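Local coordinates for protein alpha-1,2-mannosyltransferase (Ktr4), putative (Neosartorya fumigata, PDB 7BOP) that is probably a fungal mannosyltransferase of the GT-A fold, here holding guanosine-5'-diphosphate and a manganese ion in its pocket, at residues 73-78 with 102-107; 78-83 with 116-121; 84-89 with 197-202; 108-113 with 126-131. One frame throughout, in Å; residues are numbered along the deposited sequence.

Interaction 1: residues 73-78 with 102-107; sequences SLVRNE and WIFFND. With GDP (guanosine-5'-diphosphate), chain H.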
# COMPACT_ATOMS: atom_id res chain seq x y z
N SER A 73 0.07 -0.58 11.68
CA SER A 73 -0.33 0.79 11.39
C SER A 73 0.68 1.77 11.95
O SER A 73 0.96 1.74 13.15
CB SER A 73 -1.73 1.07 11.92
OG SER A 73 -2.19 2.35 11.54
N LEU A 74 1.24 2.61 11.07
CA LEU A 74 1.99 3.80 11.48
C LEU A 74 0.96 4.89 11.70
O LEU A 74 0.23 5.24 10.77
CB LEU A 74 2.99 4.23 10.41
CG LEU A 74 3.89 5.41 10.79
CD1 LEU A 74 4.96 5.00 11.80
CD2 LEU A 74 4.54 6.00 9.55
N VAL A 75 0.88 5.41 12.92
CA VAL A 75 -0.21 6.30 13.29
C VAL A 75 0.20 7.20 14.46
O VAL A 75 1.06 6.83 15.28
CB VAL A 75 -1.51 5.49 13.57
CG1 VAL A 75 -1.32 4.49 14.72
CG2 VAL A 75 -2.70 6.39 13.84
N ARG A 76 -0.40 8.39 14.50
CA ARG A 76 -0.18 9.38 15.55
C ARG A 76 -1.24 9.27 16.65
O ARG A 76 -2.36 8.81 16.41
CB ARG A 76 -0.19 10.80 14.96
CG ARG A 76 1.02 11.12 14.08
CD ARG A 76 0.83 12.36 13.21
NE ARG A 76 0.09 12.04 11.98
CZ ARG A 76 0.28 12.58 10.77
NH1 ARG A 76 1.23 13.49 10.55
NH2 ARG A 76 -0.49 12.18 9.75
N ASN A 77 -0.89 9.72 17.85
CA ASN A 77 -1.85 9.82 18.95
C ASN A 77 -3.06 10.68 18.60
O ASN A 77 -4.18 10.34 18.94
CB ASN A 77 -1.16 10.40 20.20
CG ASN A 77 -0.18 9.42 20.82
OD1 ASN A 77 -0.58 8.32 21.22
ND2 ASN A 77 1.09 9.80 20.92
N GLU A 78 -2.83 11.74 17.84
CA GLU A 78 -3.89 12.69 17.47
C GLU A 78 -4.90 12.12 16.45
O GLU A 78 -5.98 12.69 16.27
CB GLU A 78 -3.26 13.98 16.92
CG GLU A 78 -2.46 14.79 17.95
CD GLU A 78 -1.11 14.19 18.36
OE1 GLU A 78 -0.57 13.27 17.67
OE2 GLU A 78 -0.57 14.64 19.40
N TRP A 102 -2.79 -6.67 16.34
CA TRP A 102 -2.51 -5.32 15.85
C TRP A 102 -1.18 -4.85 16.42
O TRP A 102 -0.95 -4.93 17.64
CB TRP A 102 -3.58 -4.33 16.28
CG TRP A 102 -4.91 -4.48 15.65
CD1 TRP A 102 -5.91 -5.34 16.04
CD2 TRP A 102 -5.44 -3.71 14.57
NE1 TRP A 102 -7.01 -5.15 15.25
CE2 TRP A 102 -6.76 -4.16 14.34
CE3 TRP A 102 -4.93 -2.69 13.76
CZ2 TRP A 102 -7.57 -3.63 13.33
CZ3 TRP A 102 -5.73 -2.15 12.76
CH2 TRP A 102 -7.04 -2.62 12.55
N ILE A 103 -0.30 -4.34 15.55
CA ILE A 103 0.95 -3.71 15.96
C ILE A 103 0.95 -2.27 15.46
O ILE A 103 0.97 -2.01 14.24
CB ILE A 103 2.18 -4.49 15.46
CG1 ILE A 103 2.06 -5.98 15.80
CG2 ILE A 103 3.45 -3.94 16.08
CD1 ILE A 103 3.18 -6.84 15.29
N PHE A 104 0.93 -1.33 16.41
CA PHE A 104 0.94 0.09 16.12
C PHE A 104 2.35 0.66 16.23
O PHE A 104 3.11 0.28 17.14
CB PHE A 104 -0.01 0.82 17.07
CG PHE A 104 -1.42 0.31 17.00
CD1 PHE A 104 -2.23 0.63 15.92
CD2 PHE A 104 -1.93 -0.52 18.00
CE1 PHE A 104 -3.52 0.15 15.83
CE2 PHE A 104 -3.23 -1.00 17.92
CZ PHE A 104 -4.03 -0.66 16.84
N PHE A 105 2.71 1.53 15.29
CA PHE A 105 4.02 2.17 15.23
C PHE A 105 3.88 3.68 15.26
O PHE A 105 2.94 4.24 14.71
CB PHE A 105 4.75 1.77 13.95
CG PHE A 105 5.09 0.31 13.89
CD1 PHE A 105 6.29 -0.16 14.43
CD2 PHE A 105 4.22 -0.60 13.31
CE1 PHE A 105 6.61 -1.50 14.37
CE2 PHE A 105 4.54 -1.95 13.26
CZ PHE A 105 5.74 -2.40 13.78
N ASN A 106 4.85 4.33 15.90
CA ASN A 106 4.85 5.78 16.02
C ASN A 106 6.28 6.23 16.33
O ASN A 106 7.01 5.54 17.05
CB ASN A 106 3.84 6.21 17.10
CG ASN A 106 3.61 7.71 17.17
OD1 ASN A 106 4.24 8.49 16.45
ND2 ASN A 106 2.70 8.13 18.04
N ASP A 107 6.71 7.33 15.73
CA ASP A 107 8.01 7.93 16.03
C ASP A 107 8.07 8.45 17.48
O ASP A 107 9.13 8.48 18.08
CB ASP A 107 8.37 9.04 15.03
CG ASP A 107 7.35 10.16 15.00
OD1 ASP A 107 6.16 9.88 14.76
OD2 ASP A 107 7.73 11.32 15.21
PB GDP H . -1.82 10.33 3.06
O1B GDP H . -2.62 11.60 3.04
O2B GDP H . -2.65 9.06 3.32
O3B GDP H . -0.82 10.17 1.94
O3A GDP H . -0.90 10.58 4.37
PA GDP H . -1.32 10.27 5.91
O1A GDP H . -1.27 11.54 6.72
O2A GDP H . -2.58 9.38 5.90
O5' GDP H . -0.01 9.43 6.30
C5' GDP H . 0.18 8.09 5.85
C4' GDP H . 0.26 7.14 7.05
O4' GDP H . 1.40 7.47 7.84
C3' GDP H . -0.92 7.23 8.00
O3' GDP H . -1.10 5.93 8.59
C2' GDP H . -0.50 8.26 9.03
O2' GDP H . -1.12 8.05 10.30
C1' GDP H . 1.01 8.04 9.09
N9 GDP H . 1.89 9.21 9.34
C8 GDP H . 2.19 10.25 8.51
N7 GDP H . 3.08 11.07 9.10
C5 GDP H . 3.38 10.56 10.31
C6 GDP H . 4.24 10.92 11.45
O6 GDP H . 4.93 11.96 11.39
N1 GDP H . 4.27 10.12 12.54
C2 GDP H . 3.53 8.98 12.60
N2 GDP H . 3.58 8.19 13.71
N3 GDP H . 2.71 8.60 11.59
C4 GDP H . 2.60 9.33 10.46
O HOH W 1 1.89 11.03 17.99

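Interaction 2: residues 78-83 with 116-121; sequences EELEDL and KRTQAE. With GDP (guanosine-5'-diphosphate), chain H.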
# COMPACT_ATOMS: atom_id res chain seq x y z
N GLU A 78 -2.83 11.74 17.84
CA GLU A 78 -3.89 12.69 17.47
C GLU A 78 -4.90 12.12 16.45
O GLU A 78 -5.98 12.69 16.27
CB GLU A 78 -3.26 13.98 16.92
CG GLU A 78 -2.46 14.79 17.95
CD GLU A 78 -1.11 14.19 18.36
OE1 GLU A 78 -0.57 13.27 17.67
OE2 GLU A 78 -0.57 14.64 19.40
N GLU A 79 -4.55 11.00 15.81
CA GLU A 79 -5.43 10.32 14.85
C GLU A 79 -6.25 9.19 15.48
O GLU A 79 -6.90 8.42 14.77
CB GLU A 79 -4.61 9.78 13.67
CG GLU A 79 -3.88 10.88 12.90
CD GLU A 79 -2.89 10.35 11.88
OE1 GLU A 79 -2.06 9.48 12.20
OE2 GLU A 79 -2.92 10.86 10.74
N LEU A 80 -6.27 9.13 16.81
CA LEU A 80 -6.92 8.04 17.53
C LEU A 80 -8.37 7.81 17.13
O LEU A 80 -8.75 6.68 16.83
CB LEU A 80 -6.82 8.28 19.05
CG LEU A 80 -7.48 7.26 19.98
CD1 LEU A 80 -6.99 5.85 19.69
CD2 LEU A 80 -7.21 7.65 21.43
N GLU A 81 -9.18 8.86 17.11
CA GLU A 81 -10.60 8.69 16.78
C GLU A 81 -10.80 8.10 15.37
O GLU A 81 -11.63 7.21 15.17
CB GLU A 81 -11.39 10.00 16.92
CG GLU A 81 -11.52 10.51 18.36
CD GLU A 81 -12.26 9.57 19.30
OE1 GLU A 81 -12.07 9.71 20.53
OE2 GLU A 81 -13.02 8.69 18.83
N ASP A 82 -10.03 8.59 14.40
CA ASP A 82 -10.09 8.05 13.04
C ASP A 82 -9.55 6.62 12.97
O ASP A 82 -10.09 5.80 12.21
CB ASP A 82 -9.32 8.95 12.07
CG ASP A 82 -10.04 10.28 11.81
OD1 ASP A 82 -11.26 10.37 11.99
OD2 ASP A 82 -9.36 11.24 11.39
N LEU A 83 -8.51 6.31 13.74
CA LEU A 83 -8.02 4.93 13.85
C LEU A 83 -9.11 4.00 14.39
O LEU A 83 -9.36 2.93 13.83
CB LEU A 83 -6.76 4.85 14.73
CG LEU A 83 -6.17 3.45 14.93
CD1 LEU A 83 -5.67 2.85 13.62
CD2 LEU A 83 -5.04 3.49 15.94
N LYS A 116 -5.55 2.17 25.64
CA LYS A 116 -6.81 1.69 26.20
C LYS A 116 -7.92 1.64 25.14
O LYS A 116 -8.63 0.65 25.02
CB LYS A 116 -7.25 2.57 27.38
CG LYS A 116 -8.68 2.33 27.89
CD LYS A 116 -9.02 3.23 29.08
CE LYS A 116 -8.46 2.69 30.39
NZ LYS A 116 -9.10 1.42 30.82
N ARG A 117 -8.05 2.73 24.38
CA ARG A 117 -9.10 2.84 23.37
C ARG A 117 -8.92 1.82 22.23
O ARG A 117 -9.89 1.23 21.79
CB ARG A 117 -9.14 4.26 22.81
CG ARG A 117 -9.58 5.32 23.81
CD ARG A 117 -11.06 5.25 24.11
NE ARG A 117 -11.88 5.15 22.91
CZ ARG A 117 -12.13 6.14 22.06
NH1 ARG A 117 -11.62 7.36 22.23
NH2 ARG A 117 -12.90 5.90 21.00
N THR A 118 -7.68 1.61 21.79
CA THR A 118 -7.40 0.64 20.72
C THR A 118 -7.64 -0.82 21.14
O THR A 118 -8.33 -1.57 20.44
CB THR A 118 -5.97 0.80 20.14
OG1 THR A 118 -4.99 0.77 21.19
CG2 THR A 118 -5.86 2.11 19.37
N GLN A 119 -7.12 -1.21 22.30
CA GLN A 119 -7.31 -2.58 22.81
C GLN A 119 -8.79 -2.89 23.08
O GLN A 119 -9.22 -4.03 22.93
CB GLN A 119 -6.44 -2.83 24.06
CG GLN A 119 -6.47 -4.25 24.61
CD GLN A 119 -5.93 -5.30 23.65
OE1 GLN A 119 -4.73 -5.52 23.57
NE2 GLN A 119 -6.83 -5.98 22.94
N ALA A 120 -9.58 -1.87 23.42
CA ALA A 120 -11.03 -2.01 23.60
C ALA A 120 -11.81 -2.39 22.32
O ALA A 120 -12.93 -2.88 22.42
CB ALA A 120 -11.61 -0.72 24.19
N GLU A 121 -11.22 -2.17 21.15
CA GLU A 121 -11.90 -2.46 19.88
C GLU A 121 -11.59 -3.83 19.28
O GLU A 121 -12.05 -4.13 18.18
CB GLU A 121 -11.53 -1.37 18.86
CG GLU A 121 -11.99 0.02 19.25
CD GLU A 121 -13.50 0.15 19.43
OE1 GLU A 121 -14.26 -0.66 18.86
OE2 GLU A 121 -13.93 1.08 20.13
PB GDP H . -1.82 10.33 3.06
O1B GDP H . -2.62 11.60 3.04
O2B GDP H . -2.65 9.06 3.32
O3B GDP H . -0.82 10.17 1.94
O3A GDP H . -0.90 10.58 4.37
PA GDP H . -1.32 10.27 5.91
O1A GDP H . -1.27 11.54 6.72
O2A GDP H . -2.58 9.38 5.90
O5' GDP H . -0.01 9.43 6.30
C5' GDP H . 0.18 8.09 5.85
C4' GDP H . 0.26 7.14 7.05
O4' GDP H . 1.40 7.47 7.84
C3' GDP H . -0.92 7.23 8.00
O3' GDP H . -1.10 5.93 8.59
C2' GDP H . -0.50 8.26 9.03
O2' GDP H . -1.12 8.05 10.30
C1' GDP H . 1.01 8.04 9.09
N9 GDP H . 1.89 9.21 9.34
C8 GDP H . 2.19 10.25 8.51
N7 GDP H . 3.08 11.07 9.10
C5 GDP H . 3.38 10.56 10.31
C6 GDP H . 4.24 10.92 11.45
O6 GDP H . 4.93 11.96 11.39
N1 GDP H . 4.27 10.12 12.54
C2 GDP H . 3.53 8.98 12.60
N2 GDP H . 3.58 8.19 13.71
N3 GDP H . 2.71 8.60 11.59
C4 GDP H . 2.60 9.33 10.46

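Interaction 3: residues 84-89 with 197-202; sequences ISTMKD and VQFFCN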
# COMPACT_ATOMS: atom_id res chain seq x y z
N ILE A 84 -9.79 4.42 15.45
CA ILE A 84 -10.88 3.62 16.04
C ILE A 84 -12.00 3.31 15.02
O ILE A 84 -12.46 2.17 14.95
CB ILE A 84 -11.48 4.30 17.31
CG1 ILE A 84 -10.45 4.41 18.45
CG2 ILE A 84 -12.74 3.58 17.80
CD1 ILE A 84 -9.83 3.13 18.94
N SER A 85 -12.42 4.30 14.22
CA SER A 85 -13.40 4.05 13.15
C SER A 85 -12.93 2.95 12.20
O SER A 85 -13.68 2.05 11.85
CB SER A 85 -13.64 5.32 12.34
OG SER A 85 -14.25 6.31 13.14
N THR A 86 -11.67 3.02 11.81
CA THR A 86 -11.08 2.03 10.93
C THR A 86 -11.03 0.63 11.56
O THR A 86 -11.38 -0.35 10.92
CB THR A 86 -9.67 2.47 10.51
OG1 THR A 86 -9.79 3.69 9.76
CG2 THR A 86 -8.99 1.38 9.68
N MET A 87 -10.58 0.56 12.81
CA MET A 87 -10.53 -0.70 13.55
C MET A 87 -11.90 -1.36 13.62
O MET A 87 -12.02 -2.56 13.40
CB MET A 87 -9.99 -0.47 14.96
CG MET A 87 -8.52 -0.15 15.03
SD MET A 87 -7.92 -0.10 16.74
CE MET A 87 -7.96 -1.84 17.17
N LYS A 88 -12.94 -0.57 13.90
CA LYS A 88 -14.32 -1.09 13.95
C LYS A 88 -14.71 -1.77 12.64
O LYS A 88 -15.31 -2.84 12.66
CB LYS A 88 -15.33 0.01 14.28
CG LYS A 88 -15.34 0.43 15.74
CD LYS A 88 -16.31 1.58 15.98
CE LYS A 88 -16.30 2.05 17.43
NZ LYS A 88 -16.79 0.99 18.35
N ASP A 89 -14.37 -1.15 11.52
CA ASP A 89 -14.68 -1.71 10.21
C ASP A 89 -13.90 -2.99 9.95
O ASP A 89 -14.47 -3.99 9.49
CB ASP A 89 -14.38 -0.72 9.08
CG ASP A 89 -15.47 0.33 8.86
OD1 ASP A 89 -16.49 0.37 9.60
OD2 ASP A 89 -15.33 1.10 7.90
N VAL A 197 -9.97 5.11 7.15
CA VAL A 197 -10.34 4.30 5.99
C VAL A 197 -11.55 3.47 6.34
O VAL A 197 -11.82 3.21 7.52
CB VAL A 197 -9.18 3.41 5.48
CG1 VAL A 197 -7.95 4.25 5.19
CG2 VAL A 197 -8.86 2.29 6.44
N GLN A 198 -12.29 3.05 5.31
CA GLN A 198 -13.45 2.19 5.51
C GLN A 198 -13.25 0.83 4.86
O GLN A 198 -12.62 0.70 3.80
CB GLN A 198 -14.71 2.83 4.94
CG GLN A 198 -14.95 4.28 5.34
CD GLN A 198 -16.28 4.78 4.83
OE1 GLN A 198 -17.32 4.44 5.39
NE2 GLN A 198 -16.27 5.55 3.75
N PHE A 199 -13.83 -0.19 5.48
CA PHE A 199 -13.98 -1.52 4.89
C PHE A 199 -15.46 -1.83 4.81
O PHE A 199 -16.18 -1.69 5.80
CB PHE A 199 -13.24 -2.58 5.71
CG PHE A 199 -11.76 -2.38 5.76
CD1 PHE A 199 -10.94 -2.88 4.76
CD2 PHE A 199 -11.19 -1.65 6.79
CE1 PHE A 199 -9.57 -2.68 4.79
CE2 PHE A 199 -9.81 -1.44 6.83
CZ PHE A 199 -9.00 -1.97 5.83
N PHE A 200 -15.90 -2.25 3.63
CA PHE A 200 -17.32 -2.37 3.31
C PHE A 200 -17.87 -3.79 3.26
O PHE A 200 -19.08 -3.95 3.28
CB PHE A 200 -17.62 -1.71 1.97
CG PHE A 200 -17.29 -0.24 1.91
CD1 PHE A 200 -17.98 0.67 2.70
CD2 PHE A 200 -16.29 0.24 1.05
CE1 PHE A 200 -17.68 2.03 2.63
CE2 PHE A 200 -15.99 1.58 0.98
CZ PHE A 200 -16.69 2.49 1.77
N CYS A 201 -17.00 -4.81 3.15
CA CYS A 201 -17.43 -6.18 2.82
C CYS A 201 -16.93 -7.19 3.82
O CYS A 201 -15.76 -7.18 4.19
CB CYS A 201 -16.92 -6.61 1.44
SG CYS A 201 -17.25 -5.42 0.14
N ASN A 202 -17.82 -8.09 4.24
CA ASN A 202 -17.40 -9.24 5.04
C ASN A 202 -16.47 -10.10 4.21
O ASN A 202 -16.73 -10.36 3.04
CB ASN A 202 -18.60 -10.06 5.51
CG ASN A 202 -19.43 -9.33 6.55
OD1 ASN A 202 -18.90 -8.53 7.31
ND2 ASN A 202 -20.71 -9.59 6.58
O HOH W 2 -17.50 2.49 7.19
O HOH W 3 -13.97 4.05 9.16

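Interaction 4: residues 108-113 with 126-131; sequences KPFTEE and CYYEQV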
# COMPACT_ATOMS: atom_id res chain seq x y z
N LYS A 108 6.92 8.85 18.01
CA LYS A 108 6.76 9.26 19.41
C LYS A 108 6.05 8.18 20.22
O LYS A 108 5.44 7.27 19.65
CB LYS A 108 5.99 10.57 19.46
CG LYS A 108 6.72 11.70 18.74
CD LYS A 108 5.82 12.88 18.47
CE LYS A 108 6.54 13.90 17.60
NZ LYS A 108 5.59 14.96 17.17
N PRO A 109 6.13 8.26 21.57
CA PRO A 109 5.43 7.27 22.40
C PRO A 109 3.91 7.36 22.31
O PRO A 109 3.38 8.45 22.16
CB PRO A 109 5.89 7.63 23.83
CG PRO A 109 7.15 8.39 23.66
CD PRO A 109 6.95 9.17 22.39
N PHE A 110 3.22 6.23 22.39
CA PHE A 110 1.76 6.25 22.44
C PHE A 110 1.27 6.62 23.84
O PHE A 110 1.87 6.21 24.83
CB PHE A 110 1.16 4.90 22.03
CG PHE A 110 1.22 4.63 20.55
CD1 PHE A 110 0.49 5.40 19.64
CD2 PHE A 110 2.00 3.58 20.05
CE1 PHE A 110 0.54 5.14 18.28
CE2 PHE A 110 2.05 3.32 18.69
CZ PHE A 110 1.32 4.09 17.81
N THR A 111 0.17 7.36 23.91
CA THR A 111 -0.44 7.71 25.19
C THR A 111 -1.14 6.50 25.80
O THR A 111 -1.42 5.52 25.10
CB THR A 111 -1.48 8.85 25.06
OG1 THR A 111 -2.57 8.44 24.23
CG2 THR A 111 -0.84 10.11 24.49
N GLU A 112 -1.43 6.58 27.09
CA GLU A 112 -2.23 5.56 27.76
C GLU A 112 -3.66 5.53 27.23
O GLU A 112 -4.25 4.45 27.13
CB GLU A 112 -2.21 5.74 29.29
CG GLU A 112 -0.84 5.52 29.91
CD GLU A 112 -0.27 4.13 29.63
OE1 GLU A 112 -1.02 3.14 29.79
OE2 GLU A 112 0.91 4.03 29.23
N GLU A 113 -4.22 6.69 26.89
CA GLU A 113 -5.54 6.76 26.26
C GLU A 113 -5.57 5.99 24.91
O GLU A 113 -6.52 5.26 24.63
CB GLU A 113 -5.95 8.23 26.04
CG GLU A 113 -7.41 8.45 25.62
CD GLU A 113 -7.67 9.83 25.01
OE1 GLU A 113 -8.79 10.05 24.50
OE2 GLU A 113 -6.77 10.70 25.02
N CYS A 126 -2.88 -6.38 21.18
CA CYS A 126 -2.37 -5.15 20.61
C CYS A 126 -0.97 -4.89 21.13
O CYS A 126 -0.72 -5.07 22.32
CB CYS A 126 -3.24 -3.96 21.00
SG CYS A 126 -4.84 -3.94 20.20
N TYR A 127 -0.08 -4.44 20.25
CA TYR A 127 1.28 -4.06 20.60
C TYR A 127 1.54 -2.62 20.17
O TYR A 127 0.97 -2.13 19.18
CB TYR A 127 2.29 -5.00 19.95
CG TYR A 127 2.06 -6.44 20.33
CD1 TYR A 127 2.69 -7.01 21.45
CD2 TYR A 127 1.20 -7.25 19.58
CE1 TYR A 127 2.47 -8.33 21.79
CE2 TYR A 127 0.97 -8.57 19.92
CZ TYR A 127 1.61 -9.11 21.03
OH TYR A 127 1.37 -10.42 21.35
N TYR A 128 2.40 -1.95 20.94
CA TYR A 128 2.62 -0.51 20.82
C TYR A 128 4.11 -0.28 20.72
O TYR A 128 4.84 -0.49 21.69
CB TYR A 128 2.01 0.21 22.02
CG TYR A 128 0.54 -0.11 22.15
CD1 TYR A 128 -0.41 0.57 21.39
CD2 TYR A 128 0.10 -1.15 22.98
CE1 TYR A 128 -1.76 0.25 21.47
CE2 TYR A 128 -1.25 -1.47 23.07
CZ TYR A 128 -2.18 -0.77 22.32
OH TYR A 128 -3.51 -1.08 22.41
N GLU A 129 4.57 0.10 19.53
CA GLU A 129 6.00 0.17 19.22
C GLU A 129 6.40 1.57 18.83
O GLU A 129 5.62 2.32 18.22
CB GLU A 129 6.34 -0.78 18.07
CG GLU A 129 6.02 -2.23 18.34
CD GLU A 129 6.89 -2.87 19.40
OE1 GLU A 129 8.02 -2.41 19.63
OE2 GLU A 129 6.44 -3.86 19.99
N GLN A 130 7.63 1.93 19.17
CA GLN A 130 8.20 3.19 18.76
C GLN A 130 9.19 2.94 17.65
O GLN A 130 9.93 1.96 17.69
CB GLN A 130 8.89 3.90 19.92
CG GLN A 130 9.12 5.38 19.65
CD GLN A 130 9.68 6.12 20.85
OE1 GLN A 130 10.09 5.51 21.82
NE2 GLN A 130 9.70 7.45 20.77
N VAL A 131 9.19 3.82 16.65
CA VAL A 131 10.16 3.74 15.57
C VAL A 131 11.51 4.23 16.10
O VAL A 131 11.57 5.32 16.64
CB VAL A 131 9.75 4.60 14.36
CG1 VAL A 131 10.83 4.57 13.28
CG2 VAL A 131 8.41 4.12 13.80
O HOH W 4 5.55 4.51 20.12

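Interaction 1: residues 73-78 with 102-107
Val75 and Asn106, at the point where two parallel strands part, share one amino group of a bound nucleotide: N2 of GDP makes a 2.8 Å hydrogen bond to OD1 of Asn106 and a weak one to the backbone O of Val75. The strands are 69-74 and 102-106, joined through helix 80-98 as a beta-alpha-beta unit of the Rossmann-like GT-A fold, and the pocket lies at their C-terminal ends. Behind it the pairing is regular. Ser73 N bonds to Ile103 O, Phe105 N reaches Ser73 O at 2.8 Å, and Val75 N meets Phe105 O at 3.0 Å. Side chains alternate, Ser73 and Phe104 on one face of the sheet, Leu74 and Phe105 on the other.

The guanine is sandwiched. Arg76 lies over one side of the base, with GDP N7 3.3 Å above the Arg76 guanidinium plane, offset toward its rim; Arg76 NH2 forms a salt bridge with Glu79. From the opposite side comes Leu74, its CG 3.5 Å from GDP N3. Leu74 takes the ribose by its backbone O, a 2.6 Å bond from GDP O3'. Asn106 CG stands anti to the backbone N (chi1 -172°), which sets it beside Val75 O, and Asp107 OD1 accepts from N1 and N2 of the base. A water ties the Asn106 amide to the opposite segment, accepting from Asn106 ND2 at 3.0 Å and from Asn77 N.

Interaction 2: residues 78-83 with 116-121
Leu80 and Thr118 are the nearest pair of CA atoms, 8.1 Å apart, between the first turn of helix 80-98 and residues 116-119 of helix 112-119. These are the helices of two successive beta-alpha-beta units in the Rossmann-like part of the GT-A fold, and both lean on Phe104 of the strand between them.

The buried half of the contact is aliphatic. Thr118 CG2 touches two leucine tips, 3.9 Å from Leu80 CD1 and 3.8 Å from Leu83 CD2. Its OG1 lies between the backbone N and the carbonyl carbon, where it is hydrogen-bonded to Phe114 O and to the hydroxyl of Tyr128, leaving the methyl to the leucines. Leu80 also packs against the root of Arg117, Leu80 CD2 lying 4.1 Å from Arg117 CG.

Further out, the Arg117 chain bends about its CB-CG and CG-CD bonds to meet Glu81, whose CB points away from Arg117, a bend at chi2 (-61°) bringing the carboxylate back. The resulting salt bridge uses one short, straight bond, Arg117 NH1 to Glu81 OE1 at 2.9 Å and 170°. Just before the helix, Glu79 holds the N-cap position and faces the pocket, where its OE1 accepts a 2.6 Å bond from GDP O2'. In the Glu81–Arg117 pair, OE1 lies in the guanidinium plane, yet NH1 approaches from 37° above the plane of the carboxylate.

Interaction 3: residues 84-89 with 197-202
Asp89 and Thr86, one helical turn apart, each take a backbone N-H from the segment 197-202. Asp89 OD2 accepts from Phe199 N at 3.1 Å, on the anti side of the carboxylate and 31° out of its plane; Thr86 OG1, anti to the carbonyl carbon (chi1 -63°) and thereby turned to the strand, accepts from Val197 N at 3.0 Å. The other branch of the threonine presses its CG2 to within 3.4 Å of Val197 CG2, tighter than ordinary van der Waals contact. The rim of the Phe199 ring lies against the helix as well, CE2 being 4.1 Å from Thr86 CG2, with Asp89 CB also close to the plane of the ring.

One water donates to Asp89 OD2 and to Gln198 OE1, at 2.7 Å each; a second donates to Val197 O and only weakly to Asp89 OD2. What is joined here is helix 80-98 of the Rossmann-like part and strand 198-199, an outermost strand of a small three-stranded antiparallel sheet.

Further out, Arg92 forms a salt bridge with Asp89 OD1, and Asp82 O is hydrogen-bonded to Thr86 OG1. Gln198 NE2 bonds to Asn342 OD1, and the Val197 side chain touches His343, a ligand of the manganese ion.

Interaction 4: residues 108-113 with 126-131
In the beta-alpha-beta unit of strand 102-106, helix 112-119 and strand 126-130, the loop leading into the helix folds over the last strand, and Phe110 meets Tyr128 there. The two side chains cross at about a right angle. Phe110 CD2 does the touching: it sits 3.9 Å from Tyr128 CB and 4.1 Å from Tyr128 CD1, at the edge of the tyrosine ring and near its plane. The next ring atom, Phe110 CE2, comes to 3.7 Å from Glu129 O. Phe114 stacks on the phenylalanine from the helix.

Nearer the start of the loop, Gln130 lies alongside Pro109. Its CG is anti to the backbone N (chi1 -163°) and the chain runs out extended, with NE2 3.6 Å from Pro109 CD and hydrogen-bonded to the backbone O of Asp107. Between these two patches a water donates to Lys108 O at 2.8 Å and to Glu129 O at 2.9 Å.

Loop and strand thus meet through van der Waals contacts and a shared water, with no direct hydrogen bond between the two segments; the water serves two carbonyl oxygens that could not bond to each other.

Interactions 1, 2 and 3 are largely buried, while interaction 4 lies at the surface. Helix 80-98 serves both 2 and 3, turning its leucines to the neighbouring helix and Thr86 and Asp89 to strand 198-199. Interactions 1 and 4 reach the same sheet, where Phe104 O probably bonds to Glu129 N. Interaction 2 touches the first of these, Leu83 CD2 packing 3.7 Å from Phe104 CE1, and shares helix 112-119 with interaction 4. The chemistry shifts with place: backbone pairing and most of the GDP contacts described in 1, leucine packing with a salt bridge at the margin in 2, side chains accepting backbone N-H groups in 3, and ring contacts with a bridging water in 4.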